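Long-range contacts in accelerated cell death 11 (Arabidopsis thaliana, PDB 4NT1), which selectively transfers ceramide-1-phosphate and phytoceramide-1-phosphate between membranes, leaving ceramide and glycosphingolipids behind: residues Pro30-Thr35 with Ser77-Met82; Thr35-Ala40 with Asp67-Ala72; Arg12-Ala17 with Ser42-Leu47; Leu109-Val114 with Gln138-His143; Ile53-Ala58 with Leu154-Leu159. One frame throughout, in Å; residues are numbered along the deposited sequence. Where two conformers were deposited one is given.

Contacts 2 and 4 are buried, whereas contacts 1, 3 and 5 run from interior to surface. Helix 34-51 serves three of them: contact 1 at its start, contact 2 on its first turns and contact 3 near its kink at Pro46. Contacts 1 and 2 share Thr35 and a sodium ion. Contact 4 uses helix 98-121, whose Val112 packs on Val44 and Leu47 of contact 3, while Met111 and Phe140 touch Phe55 and Phe57 of contact 5. Backbone hydrogen bonds and waters join the loop ends of contact 1. Contacts 2 and 3 are mostly apolar helix pairings, contact 2 with a serine at its crossing; contact 4 adds sulfur and aromatic groups, and contact 5 combines close backbones with bridging waters.

Contact 1 (Pro30-Thr35 with Ser77-Met82); sequences PEVPVT and STLVVM. With NA (sodium ion), chain E.
Val34 loses the most surface here, laying its CG2 methyl against the Thr78 backbone, 3.4 Å from Thr78 C. That methyl stands anti to the carbonyl carbon of its own residue, while CG1 is anti to the backbone N (chi1 -176°) and meets Met82 SD at 4.2 Å, the two side chains crossing at about a right angle. Leu79 closes the inner side: its CD1 rests on Val32 CG1 at 3.6 Å, and its CD2 turns to Val34 CG2. Beyond this apolar patch lie Leu102 of helix 98-121 and Tyr193 and Leu194 of helix 173-199.

Thr78 works at the outer side. Its CB covers Val32 O, and its OG1, held between backbone N and carbonyl carbon (chi1 68°), accepts the bond from Val81 N that caps helix 79-88. A water joins the same OG1 to Glu31 OE2.

The backbones are tied by two bonds, Leu79 N to Val32 O at 3.0 Å and Val34 N to Ser77 O at 2.9 Å, and CA-H groups of Thr78 and Pro33 lean on the same two carbonyls. Ser77 O also accepts from a water, which in turn accepts from Thr35 N and binds the sodium ion. Thr35 OG1 binds the ion at 2.6 Å, with a second water, Ser73 O and Ile76 O.

Pro33 and Thr78 are both N-caps, so two helix starts are clasped by a single antiparallel beta bridge, a non-hydrogen-bonded pair, next to a sodium site.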
# COMPACT_ATOMS: atom_id res chain seq x y z
N PRO A 30 -10.15 -18.87 0.69
CA PRO A 30 -9.00 -18.07 0.27
C PRO A 30 -7.79 -18.27 1.19
O PRO A 30 -7.92 -18.26 2.42
CB PRO A 30 -9.52 -16.63 0.37
CG PRO A 30 -10.55 -16.68 1.43
CD PRO A 30 -11.20 -18.05 1.32
N GLU A 31 -6.63 -18.47 0.59
CA GLU A 31 -5.37 -18.56 1.32
C GLU A 31 -4.36 -17.67 0.64
O GLU A 31 -3.96 -17.92 -0.50
CB GLU A 31 -4.86 -20.00 1.33
CG GLU A 31 -5.72 -20.95 2.15
CD GLU A 31 -5.07 -22.32 2.28
OE1 GLU A 31 -5.16 -23.12 1.33
OE2 GLU A 31 -4.45 -22.58 3.34
N VAL A 32 -3.97 -16.59 1.31
CA VAL A 32 -3.02 -15.66 0.75
C VAL A 32 -1.61 -16.04 1.16
O VAL A 32 -1.26 -15.95 2.35
CB VAL A 32 -3.30 -14.23 1.20
CG1 VAL A 32 -2.30 -13.27 0.56
CG2 VAL A 32 -4.75 -13.84 0.89
N PRO A 33 -0.79 -16.48 0.20
CA PRO A 33 0.58 -16.88 0.53
C PRO A 33 1.39 -15.66 0.89
O PRO A 33 1.24 -14.60 0.27
CB PRO A 33 1.10 -17.48 -0.79
CG PRO A 33 -0.12 -17.81 -1.58
CD PRO A 33 -1.13 -16.77 -1.21
N VAL A 34 2.24 -15.78 1.91
CA VAL A 34 2.95 -14.61 2.39
C VAL A 34 4.03 -14.18 1.40
O VAL A 34 4.24 -12.98 1.20
CB VAL A 34 3.53 -14.83 3.82
CG1 VAL A 34 4.18 -13.54 4.32
CG2 VAL A 34 2.42 -15.25 4.76
N THR A 35 4.69 -15.15 0.77
CA THR A 35 5.72 -14.84 -0.21
C THR A 35 5.09 -14.05 -1.36
O THR A 35 5.53 -12.95 -1.66
CB THR A 35 6.45 -16.11 -0.72
OG1 THR A 35 7.06 -16.77 0.39
CG2 THR A 35 7.53 -15.76 -1.75
N SER A 77 3.64 -19.64 5.71
CA SER A 77 2.81 -20.06 4.58
C SER A 77 1.80 -19.00 4.17
O SER A 77 1.91 -18.43 3.07
CB SER A 77 2.08 -21.37 4.89
OG SER A 77 1.27 -21.25 6.04
N THR A 78 0.82 -18.74 5.03
CA THR A 78 -0.28 -17.85 4.67
C THR A 78 -0.47 -16.74 5.71
O THR A 78 -0.01 -16.86 6.84
CB THR A 78 -1.63 -18.60 4.58
OG1 THR A 78 -2.03 -19.04 5.89
CG2 THR A 78 -1.51 -19.80 3.64
N LEU A 79 -1.17 -15.67 5.32
CA LEU A 79 -1.39 -14.55 6.23
C LEU A 79 -2.16 -14.97 7.47
O LEU A 79 -1.87 -14.51 8.58
CB LEU A 79 -2.11 -13.38 5.53
CG LEU A 79 -1.32 -12.65 4.44
CD1 LEU A 79 -2.17 -11.60 3.75
CD2 LEU A 79 -0.05 -12.00 5.00
N VAL A 80 -3.14 -15.85 7.30
CA VAL A 80 -3.92 -16.36 8.43
C VAL A 80 -3.04 -17.10 9.43
O VAL A 80 -3.10 -16.85 10.63
CB VAL A 80 -5.08 -17.27 7.96
CG1 VAL A 80 -5.60 -18.12 9.11
CG2 VAL A 80 -6.19 -16.42 7.36
N VAL A 81 -2.23 -18.02 8.93
CA VAL A 81 -1.32 -18.77 9.79
C VAL A 81 -0.35 -17.83 10.50
O VAL A 81 -0.12 -17.97 11.70
CB VAL A 81 -0.56 -19.86 8.99
CG1 VAL A 81 0.63 -20.40 9.77
CG2 VAL A 81 -1.53 -20.99 8.62
N MET A 82 0.17 -16.86 9.76
CA MET A 82 1.10 -15.87 10.30
C MET A 82 0.47 -15.13 11.48
O MET A 82 1.08 -15.02 12.55
CB MET A 82 1.46 -14.87 9.19
CG MET A 82 2.60 -13.94 9.50
SD MET A 82 2.84 -12.74 8.17
CE MET A 82 1.50 -11.60 8.51
NA NA E . 6.54 -18.70 2.08
O HOH W 1 -3.97 -21.00 5.82
O HOH W 2 -4.62 -16.09 4.31
O HOH W 3 4.42 -18.07 1.37
O HOH W 4 5.16 -21.09 2.04

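Contact 2 (Thr35-Ala40 with Asp67-Ala72); sequences TQFSHA and DDLVRA. With NA (sodium ion), chain E.
Ser38 carries its OG between the backbone N and the carbonyl carbon (chi1 67°), facing Val70, whose CG2 stands anti to its own carbonyl carbon, beside the backbone N. The hydroxyl oxygen comes within 3.5 Å of Val70 CA, and Ser38 CB lies 3.6 Å from Val70 CG2. The small Ser38 side chain lets the backbones come close: the CA atoms of Ser38 and Val70 are 5.2 Å apart. Two carbonyls of the hydroxyl's own helix, Val34 O and Thr35 O, lie within its bonding reach, so this buried polar group does not depend on the opposite helix.

To one side of Ser38, Leu69 sets its CB 4.1 Å from Ser38 CB and sends CD1 to the edge of the Phe37 ring, near the ring plane, at 4.4 Å from CE2. To the other side the His39 ring reaches Val70 CG1 with its CD2 atom at 4.2 Å, while one of its faces is covered, towards the rim, by Thr35 CG2 from the preceding turn. The local axes pass at 8.7 Å with an angle of 150° between their directions, a roughly antiparallel pair.

Around this pair, helix 98-121 backs the interior side, with Leu102 on Phe37 and Val105 on Leu69. Helix 10-25 covers Gln36 and Ala40 from another direction, and the loop after helix 67-72 returns to the sodium ion through Ser73 and Ile76.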
# COMPACT_ATOMS: atom_id res chain seq x y z
N THR A 35 4.69 -15.15 0.77
CA THR A 35 5.72 -14.84 -0.21
C THR A 35 5.09 -14.05 -1.36
O THR A 35 5.53 -12.95 -1.66
CB THR A 35 6.45 -16.11 -0.72
OG1 THR A 35 7.06 -16.77 0.39
CG2 THR A 35 7.53 -15.76 -1.75
N GLN A 36 4.05 -14.61 -1.98
CA GLN A 36 3.37 -13.91 -3.08
C GLN A 36 2.91 -12.50 -2.69
O GLN A 36 3.13 -11.54 -3.44
CB GLN A 36 2.15 -14.70 -3.57
CG GLN A 36 1.42 -14.01 -4.71
CD GLN A 36 0.42 -14.94 -5.39
OE1 GLN A 36 0.38 -16.15 -5.10
NE2 GLN A 36 -0.38 -14.39 -6.29
N PHE A 37 2.23 -12.41 -1.55
CA PHE A 37 1.75 -11.13 -1.04
C PHE A 37 2.89 -10.13 -0.85
O PHE A 37 2.83 -9.00 -1.33
CB PHE A 37 1.02 -11.34 0.28
CG PHE A 37 0.62 -10.07 0.98
CD1 PHE A 37 -0.51 -9.37 0.59
CD2 PHE A 37 1.38 -9.59 2.04
CE1 PHE A 37 -0.87 -8.20 1.23
CE2 PHE A 37 1.02 -8.41 2.69
CZ PHE A 37 -0.11 -7.72 2.29
N SER A 38 3.96 -10.55 -0.17
CA SER A 38 5.04 -9.62 0.12
C SER A 38 5.74 -9.14 -1.16
O SER A 38 6.09 -7.96 -1.29
CB SER A 38 6.03 -10.21 1.13
OG SER A 38 6.73 -11.32 0.58
N HIS A 39 5.91 -10.05 -2.12
CA HIS A 39 6.47 -9.68 -3.41
C HIS A 39 5.62 -8.64 -4.15
O HIS A 39 6.16 -7.69 -4.73
CB HIS A 39 6.66 -10.93 -4.30
CG HIS A 39 7.82 -11.79 -3.90
ND1 HIS A 39 8.38 -12.72 -4.75
CD2 HIS A 39 8.51 -11.87 -2.74
CE1 HIS A 39 9.37 -13.33 -4.14
NE2 HIS A 39 9.48 -12.83 -2.92
N ALA A 40 4.30 -8.82 -4.14
CA ALA A 40 3.41 -7.85 -4.78
C ALA A 40 3.52 -6.48 -4.12
O ALA A 40 3.58 -5.45 -4.79
CB ALA A 40 1.97 -8.34 -4.73
N ASP A 67 10.03 -5.05 3.14
CA ASP A 67 11.27 -5.83 3.06
C ASP A 67 11.39 -6.81 4.23
O ASP A 67 11.87 -7.92 4.06
CB ASP A 67 12.51 -4.93 2.97
CG ASP A 67 12.57 -4.12 1.69
OD1 ASP A 67 11.90 -4.49 0.69
OD2 ASP A 67 13.30 -3.11 1.67
N ASP A 68 10.92 -6.40 5.42
CA ASP A 68 10.89 -7.29 6.57
C ASP A 68 9.99 -8.51 6.32
O ASP A 68 10.33 -9.63 6.70
CB ASP A 68 10.44 -6.56 7.85
CG ASP A 68 11.46 -5.52 8.33
OD1 ASP A 68 12.64 -5.63 7.94
OD2 ASP A 68 11.06 -4.60 9.09
N LEU A 69 8.84 -8.29 5.69
CA LEU A 69 7.94 -9.40 5.40
C LEU A 69 8.50 -10.31 4.30
O LEU A 69 8.34 -11.52 4.37
CB LEU A 69 6.54 -8.90 5.02
CG LEU A 69 5.67 -8.37 6.16
CD1 LEU A 69 4.29 -7.96 5.66
CD2 LEU A 69 5.55 -9.40 7.28
N VAL A 70 9.14 -9.72 3.30
CA VAL A 70 9.75 -10.52 2.23
C VAL A 70 10.80 -11.44 2.84
O VAL A 70 10.80 -12.65 2.60
CB VAL A 70 10.40 -9.65 1.14
CG1 VAL A 70 11.22 -10.52 0.19
CG2 VAL A 70 9.33 -8.87 0.38
N ARG A 71 11.68 -10.86 3.65
CA ARG A 71 12.71 -11.64 4.33
C ARG A 71 12.09 -12.77 5.14
O ARG A 71 12.54 -13.91 5.05
CB ARG A 71 13.57 -10.75 5.24
CG ARG A 71 14.77 -11.47 5.86
CD ARG A 71 15.62 -10.51 6.70
NE ARG A 71 15.91 -9.27 5.99
CZ ARG A 71 15.33 -8.11 6.27
NH1 ARG A 71 14.45 -8.02 7.25
NH2 ARG A 71 15.64 -7.02 5.56
N ALA A 72 11.06 -12.44 5.91
CA ALA A 72 10.41 -13.42 6.79
C ALA A 72 9.58 -14.46 6.04
O ALA A 72 9.37 -15.57 6.53
CB ALA A 72 9.55 -12.70 7.82
NA NA E . 6.54 -18.70 2.08
O HOH W 3 4.42 -18.07 1.37
O HOH W 4 5.16 -21.09 2.04

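Contact 3 (Arg12-Ala17 with Ser42-Leu47); sequences RKISAA and SLVSPL
Leu47 and Val44, which both touch Ile14 of the neighbouring helix, are joined by the backbone bond from Leu47 N to Val44 O at 2.9 Å. This bond reaches three residues back, rather than four to Leu43 O, and Pro46 has no N-H to give to the preceding turn; the helix is kinked here.

Leu43 fills the seam between the two helices. Its CD1 drops between Lys13 O, at 3.5 Å, and Ala17 CB, the latter 3.7 Å away, and its CD2 spreads outward beneath the aliphatic end of Lys13, 3.9 Å from CE. The lysine chain bends at chi3 (58°), which turns CE towards the leucine, and the two side chains cross at about a right angle. Here the contact opens to the surface.

Deeper in, the Ile14 side chain slides past that of Leu43 in the opposite direction: CG1 lies beside Leu43 CB, and CD1 touches Leu43 O at 3.5 Å. The same CD1 meets Leu47 CD1 tip to tip at 3.9 Å, and CG2 gives a looser contact to Val44 CG2.

Tyr183 of helix 173-199 adjoins Ile14, while Val112 and Phe116 of helix 98-121 lie under Leu47. The helices run roughly antiparallel, their local axes 9.5 Å apart with 142° between their directions. The contact pairs the N-terminal helix with a proline-kinked one in the all-helical GLTP fold, away from the lipid headgroup residues.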
# COMPACT_ATOMS: atom_id res chain seq x y z
N ARG A 12 2.02 -1.97 -14.84
CA ARG A 12 1.40 -3.19 -15.34
C ARG A 12 1.81 -4.39 -14.48
O ARG A 12 1.02 -5.30 -14.26
CB ARG A 12 1.76 -3.40 -16.81
CG ARG A 12 1.47 -2.16 -17.67
CD ARG A 12 1.56 -2.42 -19.17
NE ARG A 12 1.36 -1.18 -19.91
CZ ARG A 12 1.17 -1.09 -21.23
NH1 ARG A 12 1.16 -2.18 -21.98
NH2 ARG A 12 1.00 0.11 -21.78
N LYS A 13 3.05 -4.38 -13.98
CA LYS A 13 3.48 -5.43 -13.05
C LYS A 13 2.67 -5.32 -11.76
O LYS A 13 2.26 -6.33 -11.18
CB LYS A 13 4.97 -5.29 -12.75
CG LYS A 13 5.86 -5.57 -13.97
CD LYS A 13 7.32 -5.32 -13.64
CE LYS A 13 7.77 -6.18 -12.47
NZ LYS A 13 9.15 -5.84 -12.02
N ILE A 14 2.45 -4.09 -11.32
CA ILE A 14 1.60 -3.86 -10.15
C ILE A 14 0.17 -4.34 -10.37
O ILE A 14 -0.39 -5.05 -9.53
CB ILE A 14 1.60 -2.38 -9.75
CG1 ILE A 14 2.94 -2.02 -9.11
CG2 ILE A 14 0.44 -2.10 -8.80
CD1 ILE A 14 3.15 -0.50 -8.97
N SER A 15 -0.45 -3.96 -11.49
CA SER A 15 -1.84 -4.36 -11.70
C SER A 15 -1.98 -5.88 -11.84
O SER A 15 -2.96 -6.47 -11.36
CB SER A 15 -2.47 -3.62 -12.89
OG SER A 15 -1.90 -4.04 -14.11
N ALA A 16 -1.01 -6.52 -12.48
CA ALA A 16 -1.06 -7.97 -12.66
C ALA A 16 -0.94 -8.69 -11.32
O ALA A 16 -1.67 -9.65 -11.06
CB ALA A 16 0.06 -8.43 -13.60
N ALA A 17 -0.02 -8.23 -10.47
CA ALA A 17 0.22 -8.89 -9.19
C ALA A 17 -1.01 -8.76 -8.30
O ALA A 17 -1.41 -9.72 -7.62
CB ALA A 17 1.46 -8.30 -8.51
N SER A 42 6.06 -5.33 -2.70
CA SER A 42 7.36 -4.77 -3.03
C SER A 42 7.33 -4.06 -4.39
O SER A 42 8.12 -3.16 -4.64
CB SER A 42 8.46 -5.83 -2.98
OG SER A 42 9.74 -5.25 -3.12
N LEU A 43 6.41 -4.46 -5.26
CA LEU A 43 6.30 -3.77 -6.55
C LEU A 43 5.79 -2.34 -6.38
O LEU A 43 6.03 -1.48 -7.23
CB LEU A 43 5.39 -4.55 -7.51
CG LEU A 43 5.87 -5.95 -7.89
CD1 LEU A 43 4.78 -6.67 -8.71
CD2 LEU A 43 7.19 -5.89 -8.66
N VAL A 44 5.08 -2.11 -5.29
CA VAL A 44 4.53 -0.79 -4.98
C VAL A 44 5.56 0.13 -4.33
O VAL A 44 5.49 1.35 -4.47
CB VAL A 44 3.30 -0.93 -4.05
CG1 VAL A 44 2.81 0.44 -3.60
CG2 VAL A 44 2.17 -1.69 -4.75
N SER A 45 6.54 -0.45 -3.64
CA SER A 45 7.50 0.37 -2.87
C SER A 45 8.10 1.56 -3.63
O SER A 45 8.20 2.66 -3.07
CB SER A 45 8.62 -0.50 -2.29
OG SER A 45 8.11 -1.44 -1.36
N PRO A 46 8.53 1.36 -4.88
CA PRO A 46 9.22 2.47 -5.56
C PRO A 46 8.31 3.65 -5.87
O PRO A 46 8.82 4.73 -6.16
CB PRO A 46 9.73 1.83 -6.86
CG PRO A 46 9.71 0.35 -6.61
CD PRO A 46 8.55 0.12 -5.69
N LEU A 47 6.99 3.48 -5.82
CA LEU A 47 6.10 4.60 -6.08
C LEU A 47 6.31 5.74 -5.07
O LEU A 47 6.21 6.91 -5.43
CB LEU A 47 4.63 4.17 -6.06
CG LEU A 47 4.19 3.11 -7.06
CD1 LEU A 47 2.74 2.72 -6.80
CD2 LEU A 47 4.39 3.57 -8.51

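Contact 4 (Leu109-Val114 with Gln138-His143); sequences LDMVKV and QVFAPH
Phe140 meets Met111 at the edge of its ring: the sulfur lies in the ring plane, 86° off the normal and 4.7 Å from the centroid, with CD2 the nearest ring atom to SD at 3.6 Å. One face is partly covered, towards the rim, by Val139 CG1 of the same segment, and the ring also meets Phe57 edge-to-face. Met111 CB reaches ring atom CE2 at 3.6 Å, approaching obliquely. With Met111 CG anti to the backbone N (chi1 -161°), that carbon is set against ring atoms CD2 and CE2; the two side chains cross at about a right angle, and SD also touches Phe55.

Val139 points toward helix 98-121. Its CG1 lies 3.9 Å from Met111 CB, while CG2 settles over the helix backbone, 3.8 Å from Met111 CA, between Asp110 and Val114.

The other flat group, the Gln138 amide, lies obliquely across Val114, with NE2 3.7 Å from CG2 and OE1 nearer CG1. On the solvent side a water links the ends of two polar chains, giving a proton to Asp110 OD2 at 2.6 Å and accepting from Gln138 NE2 at 3.1 Å.

Phe140 ends close to His144 and Asp61, two residues that bind the N-acylsphingoid base 1-phosphate. The Met-aromatic contact joins helix 98-121 to the turn after helix 129-139, beside these lipid-binding residues of the GLTP fold.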
# COMPACT_ATOMS: atom_id res chain seq x y z
N LEU A 109 -0.72 0.17 1.06
CA LEU A 109 -1.54 -0.26 -0.07
C LEU A 109 -2.77 0.62 -0.19
O LEU A 109 -3.20 0.97 -1.29
CB LEU A 109 -1.99 -1.70 0.09
CG LEU A 109 -0.88 -2.75 0.12
CD1 LEU A 109 -1.47 -4.13 0.40
CD2 LEU A 109 -0.05 -2.75 -1.18
N ASP A 110 -3.34 0.97 0.96
CA ASP A 110 -4.54 1.81 1.01
C ASP A 110 -4.19 3.23 0.54
O ASP A 110 -4.93 3.81 -0.26
CB ASP A 110 -5.11 1.81 2.44
CG ASP A 110 -6.56 2.24 2.51
OD1 ASP A 110 -7.24 2.26 1.46
OD2 ASP A 110 -7.03 2.55 3.63
N MET A 111 -3.07 3.78 0.99
CA MET A 111 -2.70 5.12 0.52
C MET A 111 -2.53 5.17 -1.01
O MET A 111 -2.94 6.13 -1.65
CB MET A 111 -1.43 5.66 1.19
CG MET A 111 -1.31 7.21 1.07
SD MET A 111 0.38 7.80 0.92
CE MET A 111 0.71 7.58 -0.83
N VAL A 112 -1.91 4.14 -1.57
CA VAL A 112 -1.73 4.07 -3.01
C VAL A 112 -3.09 3.94 -3.70
O VAL A 112 -3.35 4.62 -4.70
CB VAL A 112 -0.76 2.95 -3.44
CG1 VAL A 112 -0.68 2.87 -4.99
CG2 VAL A 112 0.64 3.21 -2.87
N LYS A 113 -3.96 3.11 -3.15
CA LYS A 113 -5.31 3.00 -3.69
C LYS A 113 -6.02 4.36 -3.76
O LYS A 113 -6.61 4.70 -4.79
CB LYS A 113 -6.17 2.03 -2.88
CG LYS A 113 -7.59 1.88 -3.45
CD LYS A 113 -8.52 1.10 -2.53
CE LYS A 113 -9.11 1.98 -1.46
NZ LYS A 113 -10.57 1.71 -1.31
N VAL A 114 -5.97 5.13 -2.67
CA VAL A 114 -6.63 6.44 -2.65
C VAL A 114 -5.92 7.42 -3.57
O VAL A 114 -6.56 8.19 -4.28
CB VAL A 114 -6.68 7.04 -1.22
CG1 VAL A 114 -7.28 8.46 -1.24
CG2 VAL A 114 -7.49 6.13 -0.30
N GLN A 138 -5.95 11.21 4.50
CA GLN A 138 -6.91 10.18 4.85
C GLN A 138 -6.25 8.97 5.50
O GLN A 138 -6.75 8.43 6.49
CB GLN A 138 -7.71 9.72 3.64
CG GLN A 138 -8.72 8.62 3.96
CD GLN A 138 -9.42 8.08 2.72
OE1 GLN A 138 -9.73 8.83 1.80
NE2 GLN A 138 -9.65 6.77 2.68
N VAL A 139 -5.13 8.53 4.94
CA VAL A 139 -4.55 7.25 5.35
C VAL A 139 -3.47 7.35 6.42
O VAL A 139 -3.48 6.60 7.40
CB VAL A 139 -4.02 6.46 4.11
CG1 VAL A 139 -3.37 5.14 4.54
CG2 VAL A 139 -5.17 6.20 3.14
N PHE A 140 -2.54 8.29 6.26
CA PHE A 140 -1.37 8.33 7.14
C PHE A 140 -1.39 9.42 8.22
O PHE A 140 -0.88 9.21 9.31
CB PHE A 140 -0.08 8.43 6.32
CG PHE A 140 0.39 7.11 5.76
CD1 PHE A 140 0.79 6.09 6.61
CD2 PHE A 140 0.45 6.91 4.39
CE1 PHE A 140 1.23 4.88 6.09
CE2 PHE A 140 0.90 5.70 3.87
CZ PHE A 140 1.28 4.69 4.72
N ALA A 141 -1.96 10.58 7.92
CA ALA A 141 -1.98 11.64 8.92
C ALA A 141 -2.52 11.19 10.30
O ALA A 141 -1.99 11.60 11.32
CB ALA A 141 -2.74 12.88 8.41
N PRO A 142 -3.57 10.34 10.33
CA PRO A 142 -4.10 9.94 11.64
C PRO A 142 -3.11 9.14 12.49
O PRO A 142 -3.34 8.96 13.68
CB PRO A 142 -5.30 9.06 11.29
CG PRO A 142 -5.69 9.48 9.91
CD PRO A 142 -4.39 9.79 9.23
N HIS A 143 -2.02 8.68 11.88
CA HIS A 143 -1.09 7.77 12.56
C HIS A 143 0.25 8.45 12.75
O HIS A 143 1.20 7.85 13.28
CB HIS A 143 -0.93 6.47 11.76
CG HIS A 143 -2.23 5.79 11.45
ND1 HIS A 143 -2.96 5.11 12.39
CD2 HIS A 143 -2.93 5.69 10.29
CE1 HIS A 143 -4.06 4.62 11.84
NE2 HIS A 143 -4.06 4.96 10.56
O HOH W 5 -8.37 4.62 4.53

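Contact 5 (Ile53-Ala58 with Leu154-Leu159); sequences IAFKFA and LGMYAL
Ala54 and Gly155 bring two backbones unusually close, their CA atoms 3.9 Å apart. Ala54 CB lies over the glycine peptide, 3.5 Å from Gly155 C, and Gly155 presents no side chain to hold the two chains apart. Ile53 CG2 completes this side, resting on Gly155 CA and on Ala158 CB, the latter at 3.9 Å.

Sulfur, methyl and ring contacts fill the inner side. Met156 starts away from the other segment, but its chain bends at chi2 (-61°), bringing SD alongside Ala54 CB. The terminal CE then reaches Phe55 CZ at 3.9 Å, obliquely to the ring, while Leu159 CD2 comes to the ring edge at CE1, near the ring plane. In the GLTP fold this joins the turn before helix 57-63 to the turn after helix 146-155, with Ala132 of helix 129-139 beneath Phe55, Met156 and Leu159.

Polar links across the contact pass through water. One molecule accepts from Ala54 N at 2.9 Å and donates to Gly155 O at 2.8 Å. A second, between the exposed Ile53 and Ala158, accepts from Ile53 N and donates to Ala158 O, each at 3.2 Å.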
# COMPACT_ATOMS: atom_id res chain seq x y z
N ILE A 53 10.22 13.97 -1.68
CA ILE A 53 10.54 14.13 -0.26
C ILE A 53 9.34 14.16 0.68
O ILE A 53 9.46 13.81 1.85
CB ILE A 53 11.46 15.37 -0.04
CG1 ILE A 53 11.77 15.55 1.45
CG2 ILE A 53 10.82 16.62 -0.62
CD1 ILE A 53 12.60 14.42 2.03
N ALA A 54 8.17 14.56 0.18
CA ALA A 54 6.98 14.58 1.03
C ALA A 54 6.77 13.20 1.65
O ALA A 54 6.27 13.07 2.77
CB ALA A 54 5.76 15.02 0.25
N PHE A 55 7.15 12.17 0.89
CA PHE A 55 6.86 10.79 1.27
C PHE A 55 8.09 10.01 1.74
O PHE A 55 8.10 8.79 1.71
CB PHE A 55 6.12 10.07 0.14
CG PHE A 55 4.75 10.64 -0.11
CD1 PHE A 55 4.58 11.72 -0.95
CD2 PHE A 55 3.66 10.12 0.56
CE1 PHE A 55 3.33 12.27 -1.15
CE2 PHE A 55 2.40 10.66 0.37
CZ PHE A 55 2.23 11.74 -0.50
N LYS A 56 9.10 10.73 2.23
CA LYS A 56 10.26 10.09 2.83
C LYS A 56 9.88 9.15 3.98
O LYS A 56 10.56 8.15 4.21
CB LYS A 56 11.26 11.15 3.31
CG LYS A 56 12.52 10.60 3.95
CD LYS A 56 13.50 11.75 4.21
CE LYS A 56 14.50 11.40 5.31
NZ LYS A 56 15.45 12.52 5.57
N PHE A 57 8.80 9.48 4.69
CA PHE A 57 8.35 8.66 5.82
C PHE A 57 8.08 7.22 5.40
O PHE A 57 8.20 6.29 6.19
CB PHE A 57 7.08 9.25 6.47
CG PHE A 57 5.82 9.10 5.63
CD1 PHE A 57 5.07 7.93 5.69
CD2 PHE A 57 5.39 10.12 4.81
CE1 PHE A 57 3.92 7.79 4.92
CE2 PHE A 57 4.25 9.99 4.03
CZ PHE A 57 3.51 8.82 4.09
N ALA A 58 7.68 7.06 4.14
CA ALA A 58 7.28 5.75 3.64
C ALA A 58 8.46 4.80 3.55
O ALA A 58 8.28 3.58 3.48
CB ALA A 58 6.61 5.91 2.29
N LEU A 154 5.32 20.25 3.74
CA LEU A 154 6.34 21.12 3.17
C LEU A 154 6.97 20.48 1.92
O LEU A 154 7.45 21.18 1.03
CB LEU A 154 7.41 21.45 4.21
CG LEU A 154 6.88 22.24 5.42
CD1 LEU A 154 7.98 22.51 6.44
CD2 LEU A 154 6.23 23.55 4.97
N GLY A 155 6.93 19.16 1.86
CA GLY A 155 7.48 18.45 0.72
C GLY A 155 6.58 18.38 -0.50
O GLY A 155 7.01 17.97 -1.57
N MET A 156 5.33 18.80 -0.34
CA MET A 156 4.35 18.71 -1.41
C MET A 156 4.73 19.53 -2.65
O MET A 156 4.35 19.18 -3.76
CB MET A 156 2.95 19.09 -0.93
CG MET A 156 2.28 18.05 -0.05
SD MET A 156 2.02 16.46 -0.88
CE MET A 156 1.49 15.47 0.51
N TYR A 157 5.47 20.61 -2.45
CA TYR A 157 5.88 21.47 -3.57
C TYR A 157 6.81 20.71 -4.50
O TYR A 157 6.94 21.05 -5.67
CB TYR A 157 6.59 22.72 -3.05
N ALA A 158 7.45 19.68 -3.96
CA ALA A 158 8.45 18.91 -4.69
C ALA A 158 7.87 17.65 -5.33
O ALA A 158 8.61 16.79 -5.77
CB ALA A 158 9.62 18.57 -3.79
N LEU A 159 6.55 17.54 -5.36
CA LEU A 159 5.93 16.45 -6.11
C LEU A 159 6.31 16.61 -7.57
O LEU A 159 6.44 17.73 -8.06
CB LEU A 159 4.41 16.50 -5.99
CG LEU A 159 3.76 16.14 -4.66
CD1 LEU A 159 2.34 16.68 -4.59
CD2 LEU A 159 3.78 14.63 -4.44
O HOH W 6 11.19 15.60 -4.20
O HOH W 7 7.55 15.37 -2.51